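Local coordinates for protein 2-hydroxyisobutyryl-CoA synthetase (Aquincola tertiaricarbonis, PDB 6HDY) that is a member of the AMP-binding (ANL) enzyme superfamily, with a large AMP-binding region followed by a smaller C-terminal domain, at residues R161-C167 against L188-F193; L210-A216 against N241-C246. One frame throughout, in Å; residues are numbered along the deposited sequence.

Contact 1. Residues R161-C167 against L188-F193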
# COMPACT_ATOMS: atom_id res chain seq x y z
N ARG A 161 -8.24 -20.46 3.49
CA ARG A 161 -9.39 -20.51 4.39
C ARG A 161 -9.51 -19.38 5.39
O ARG A 161 -8.49 -18.78 5.74
CB ARG A 161 -9.34 -21.85 5.17
CG ARG A 161 -9.55 -23.10 4.31
CD ARG A 161 -10.98 -23.21 3.78
NE ARG A 161 -11.17 -24.43 2.96
CZ ARG A 161 -11.06 -24.47 1.64
NH1 ARG A 161 -10.71 -23.39 0.96
NH2 ARG A 161 -11.27 -25.61 1.00
N PRO A 162 -10.72 -19.16 5.99
CA PRO A 162 -10.83 -18.17 7.08
C PRO A 162 -9.80 -18.46 8.18
O PRO A 162 -9.55 -19.63 8.51
CB PRO A 162 -12.25 -18.38 7.60
CG PRO A 162 -13.00 -18.90 6.44
CD PRO A 162 -12.03 -19.79 5.72
N GLY A 163 -9.17 -17.40 8.68
CA GLY A 163 -8.17 -17.50 9.73
C GLY A 163 -6.77 -17.72 9.23
O GLY A 163 -5.83 -17.58 10.01
N ASP A 164 -6.61 -18.09 7.95
CA ASP A 164 -5.27 -18.24 7.37
C ASP A 164 -4.61 -16.87 7.24
O ASP A 164 -5.26 -15.90 6.84
CB ASP A 164 -5.36 -18.83 5.97
CG ASP A 164 -5.53 -20.33 5.89
OD1 ASP A 164 -5.31 -21.02 6.93
OD2 ASP A 164 -5.79 -20.83 4.77
N LEU A 165 -3.32 -16.80 7.56
CA LEU A 165 -2.54 -15.58 7.42
C LEU A 165 -2.14 -15.46 5.94
O LEU A 165 -1.46 -16.35 5.39
CB LEU A 165 -1.32 -15.60 8.35
CG LEU A 165 -0.48 -14.30 8.30
CD1 LEU A 165 -1.12 -13.24 9.09
CD2 LEU A 165 0.89 -14.53 8.86
N VAL A 166 -2.60 -14.38 5.27
CA VAL A 166 -2.34 -14.15 3.85
C VAL A 166 -1.39 -12.98 3.70
O VAL A 166 -1.77 -11.85 4.01
CB VAL A 166 -3.64 -13.95 3.02
CG1 VAL A 166 -3.32 -13.72 1.54
CG2 VAL A 166 -4.59 -15.13 3.19
N CYS A 167 -0.17 -13.25 3.22
CA CYS A 167 0.78 -12.17 2.98
C CYS A 167 0.57 -11.59 1.60
O CYS A 167 0.81 -12.29 0.62
CB CYS A 167 2.22 -12.63 3.18
SG CYS A 167 3.43 -11.30 3.02
N LEU A 188 -12.66 -13.19 2.68
CA LEU A 188 -12.47 -14.61 3.02
C LEU A 188 -12.39 -14.82 4.55
O LEU A 188 -12.42 -15.96 5.02
CB LEU A 188 -11.18 -15.13 2.33
CG LEU A 188 -10.82 -16.63 2.46
CD1 LEU A 188 -12.03 -17.56 2.13
CD2 LEU A 188 -9.61 -16.95 1.61
N ARG A 189 -12.28 -13.71 5.32
CA ARG A 189 -12.10 -13.71 6.77
C ARG A 189 -10.73 -14.33 7.11
O ARG A 189 -10.55 -14.97 8.14
CB ARG A 189 -13.29 -14.34 7.55
CG ARG A 189 -14.69 -13.91 7.10
CD ARG A 189 -15.06 -12.51 7.53
NE ARG A 189 -16.20 -11.97 6.77
CZ ARG A 189 -16.17 -10.83 6.07
NH1 ARG A 189 -17.26 -10.42 5.42
NH2 ARG A 189 -15.07 -10.09 6.04
N ALA A 190 -9.75 -14.13 6.22
CA ALA A 190 -8.39 -14.58 6.45
C ALA A 190 -7.75 -13.47 7.31
O ALA A 190 -8.36 -12.42 7.48
CB ALA A 190 -7.65 -14.71 5.11
N LYS A 191 -6.57 -13.70 7.88
CA LYS A 191 -5.85 -12.64 8.59
C LYS A 191 -5.06 -11.92 7.46
O LYS A 191 -4.03 -12.43 7.01
CB LYS A 191 -4.88 -13.22 9.63
CG LYS A 191 -5.54 -13.85 10.83
CD LYS A 191 -4.50 -14.62 11.63
CE LYS A 191 -5.08 -15.31 12.83
NZ LYS A 191 -6.18 -16.25 12.47
N ALA A 192 -5.61 -10.81 6.93
CA ALA A 192 -4.94 -10.11 5.81
C ALA A 192 -3.66 -9.45 6.30
O ALA A 192 -3.70 -8.70 7.27
CB ALA A 192 -5.88 -9.08 5.17
N PHE A 193 -2.52 -9.79 5.68
CA PHE A 193 -1.21 -9.24 6.03
C PHE A 193 -0.67 -8.40 4.83
O PHE A 193 0.15 -8.89 4.03
CB PHE A 193 -0.25 -10.38 6.47
CG PHE A 193 1.17 -9.98 6.76
CD1 PHE A 193 1.46 -8.74 7.33
CD2 PHE A 193 2.22 -10.86 6.53
CE1 PHE A 193 2.79 -8.36 7.59
CE2 PHE A 193 3.55 -10.50 6.83
CZ PHE A 193 3.82 -9.25 7.36
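Strands 165-167 and 191-193 lie side by side, axes 4.7 Å apart and N-to-C directions 21° from each other. Val-166 N donates to Lys-191 O (3.0 Å), while Lys-191 N and Phe-193 N reach Asp-164 O and Val-166 O (both 2.8 Å). On one face Leu-165 CD1 lies 4.0 Å from Phe-193 CB. The Phe-193 ring leans obliquely on the sulfur of Cys-167 (Cys-167 SG to Phe-193 CD2 3.7 Å). On the other face Val-166 CG2 rests 3.6 Å from Ala-190 CB, just before the strand, where the small methyl leaves room for it. Ahead of the strands, the type II turn 161-164 fits against the Schellman end of helix 176-187: Pro-162 CD sits 4.2 Å from Leu-188 CD1, and Gly-163 N bonds Arg-189 O (2.8 Å). Lys-191 NZ donates to the turn carbonyl Gly-163 O (2.8 Å) and to Asn-118 O of the second subunit. Strand, helix 176-187 and neighbouring parallel strand form a beta-alpha-beta crossover at the edge, within this chain, of the five-stranded parallel sheet.

Contact 2. Residues L210-A216 against N241-C246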
# COMPACT_ATOMS: atom_id res chain seq x y z
N LEU A 210 8.05 -13.29 7.58
CA LEU A 210 7.55 -14.58 7.09
C LEU A 210 8.04 -15.74 7.98
O LEU A 210 7.31 -16.71 8.20
CB LEU A 210 7.96 -14.84 5.64
CG LEU A 210 7.53 -13.79 4.59
CD1 LEU A 210 8.29 -14.00 3.30
CD2 LEU A 210 6.04 -13.84 4.33
N ASP A 211 9.29 -15.62 8.49
CA ASP A 211 9.89 -16.60 9.39
C ASP A 211 9.19 -16.55 10.75
O ASP A 211 8.90 -17.60 11.32
CB ASP A 211 11.40 -16.32 9.56
CG ASP A 211 12.17 -17.43 10.27
OD1 ASP A 211 12.47 -18.46 9.62
OD2 ASP A 211 12.52 -17.25 11.46
N THR A 212 8.88 -15.33 11.25
CA THR A 212 8.17 -15.15 12.53
C THR A 212 6.69 -15.55 12.43
O THR A 212 6.23 -16.37 13.23
CB THR A 212 8.34 -13.70 13.03
OG1 THR A 212 9.72 -13.35 13.08
CG2 THR A 212 7.67 -13.47 14.39
N MET A 213 5.95 -14.94 11.48
CA MET A 213 4.50 -15.10 11.30
C MET A 213 4.07 -16.44 10.72
O MET A 213 2.98 -16.89 11.03
CB MET A 213 3.91 -13.95 10.44
CG MET A 213 3.97 -12.58 11.08
SD MET A 213 2.94 -12.38 12.56
CE MET A 213 4.10 -11.56 13.54
N LYS A 214 4.89 -17.04 9.84
CA LYS A 214 4.62 -18.34 9.18
C LYS A 214 3.23 -18.34 8.45
O LYS A 214 2.32 -19.07 8.84
CB LYS A 214 4.80 -19.55 10.14
CG LYS A 214 6.14 -19.53 10.88
CD LYS A 214 6.98 -20.76 10.62
CE LYS A 214 8.15 -20.88 11.57
NZ LYS A 214 9.39 -20.26 11.03
N PRO A 215 3.06 -17.54 7.36
CA PRO A 215 1.76 -17.48 6.67
C PRO A 215 1.36 -18.71 5.89
O PRO A 215 2.22 -19.42 5.34
CB PRO A 215 1.93 -16.28 5.72
CG PRO A 215 3.38 -16.28 5.41
CD PRO A 215 4.02 -16.59 6.74
N ALA A 216 0.05 -18.94 5.79
CA ALA A 216 -0.45 -20.06 5.01
C ALA A 216 -0.41 -19.73 3.52
O ALA A 216 -0.30 -20.65 2.71
CB ALA A 216 -1.86 -20.42 5.44
N ASN A 241 10.88 -22.78 5.60
CA ASN A 241 10.49 -22.64 6.99
C ASN A 241 9.56 -21.45 7.21
O ASN A 241 9.49 -20.92 8.32
CB ASN A 241 11.74 -22.57 7.91
CG ASN A 241 11.56 -23.13 9.31
OD1 ASN A 241 10.46 -23.15 9.89
ND2 ASN A 241 12.66 -23.58 9.91
N PHE A 242 8.81 -21.05 6.16
CA PHE A 242 7.88 -19.92 6.22
C PHE A 242 6.43 -20.39 6.45
O PHE A 242 5.52 -19.57 6.52
CB PHE A 242 8.02 -19.06 4.95
CG PHE A 242 9.30 -18.26 4.82
CD1 PHE A 242 10.18 -18.14 5.89
CD2 PHE A 242 9.60 -17.59 3.64
CE1 PHE A 242 11.35 -17.36 5.79
CE2 PHE A 242 10.75 -16.79 3.54
CZ PHE A 242 11.62 -16.69 4.61
N GLY A 243 6.25 -21.71 6.57
CA GLY A 243 4.97 -22.36 6.81
C GLY A 243 3.95 -22.24 5.69
O GLY A 243 2.77 -22.49 5.92
N LEU A 244 4.41 -21.87 4.46
CA LEU A 244 3.55 -21.64 3.30
C LEU A 244 2.94 -22.89 2.75
O LEU A 244 3.65 -23.89 2.53
CB LEU A 244 4.28 -20.87 2.18
CG LEU A 244 4.62 -19.41 2.47
CD1 LEU A 244 5.83 -18.97 1.68
CD2 LEU A 244 3.41 -18.47 2.23
N LYS A 245 1.62 -22.86 2.53
CA LYS A 245 0.92 -23.98 1.89
C LYS A 245 0.83 -23.63 0.41
O LYS A 245 0.81 -24.51 -0.46
CB LYS A 245 -0.48 -24.21 2.50
CG LYS A 245 -0.49 -24.49 4.02
CD LYS A 245 0.11 -25.86 4.42
CE LYS A 245 0.33 -26.01 5.91
NZ LYS A 245 1.57 -25.34 6.39
N CYS A 246 0.78 -22.32 0.13
CA CYS A 246 0.69 -21.85 -1.24
C CYS A 246 1.15 -20.43 -1.43
O CYS A 246 1.26 -19.65 -0.47
CB CYS A 246 -0.71 -22.07 -1.82
SG CYS A 246 -1.86 -20.71 -1.52
O HOH W 1 1.08 -21.63 7.83
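Asn-241, the first residue of the segment, offers its carbonyl: O takes a 2.8 Å hydrogen bond from Lys-214 NZ, and OD1 a weak one at 3.3 Å. That ammonium also bonds Asp-211 O (2.7 Å), so it bridges the last helical turn and the loop. Phe-242 lays a ring face on Leu-210, whose CB stands 3.8 Å from the centroid in a CH-pi contact; Phe-242 O receives a CA-H...O contact from Lys-214 CA (3.1 Å). Residues 214-216 and the 241-245 loop lead into the neighbouring parallel strands 217-220 and 246-249 of the AMP-binding region's sheet. Gly-243, at positive phi, passes close to Lys-214, where a CB would be tight; one water donates to Gly-243 O (2.7 Å) and Lys-214 O (3.0 Å). Leu-244 CD2 packs on Pro-215 CG (3.9 Å), and Leu-244 CA meets Pro-215 O (3.3 Å). Lys-245 N and Cys-246 N then share Ala-216 O, at 2.9 and 3.3 Å.

Both contacts concern the same five-stranded parallel sheet: contact 1 joins strands 191-193 and 165-168, whereas contact 2 lies where strands 217-220 and 246-249 are approached. Contact 1 is buried, with regular backbone pairing and apolar side chains on both faces, and the second subunit packs against it. Contact 2 is partly buried; Lys-214 side-chain bonds to Asn-241, irregular backbone bonds to Ala-216 O and a water between two carbonyls supply its polar links, and packing is concentrated in Leu-210, Phe-242, Pro-215 and Leu-244. The two meet directly: Leu-165 CD2 touches Met-213 CB (3.5 Å), Leu-165 O touches Pro-215 CB (3.4 Å), and Cys-167 SG packs on Leu-210 CD2 (3.9 Å), joining helix 202-213 and the loop after it to strand 165-168.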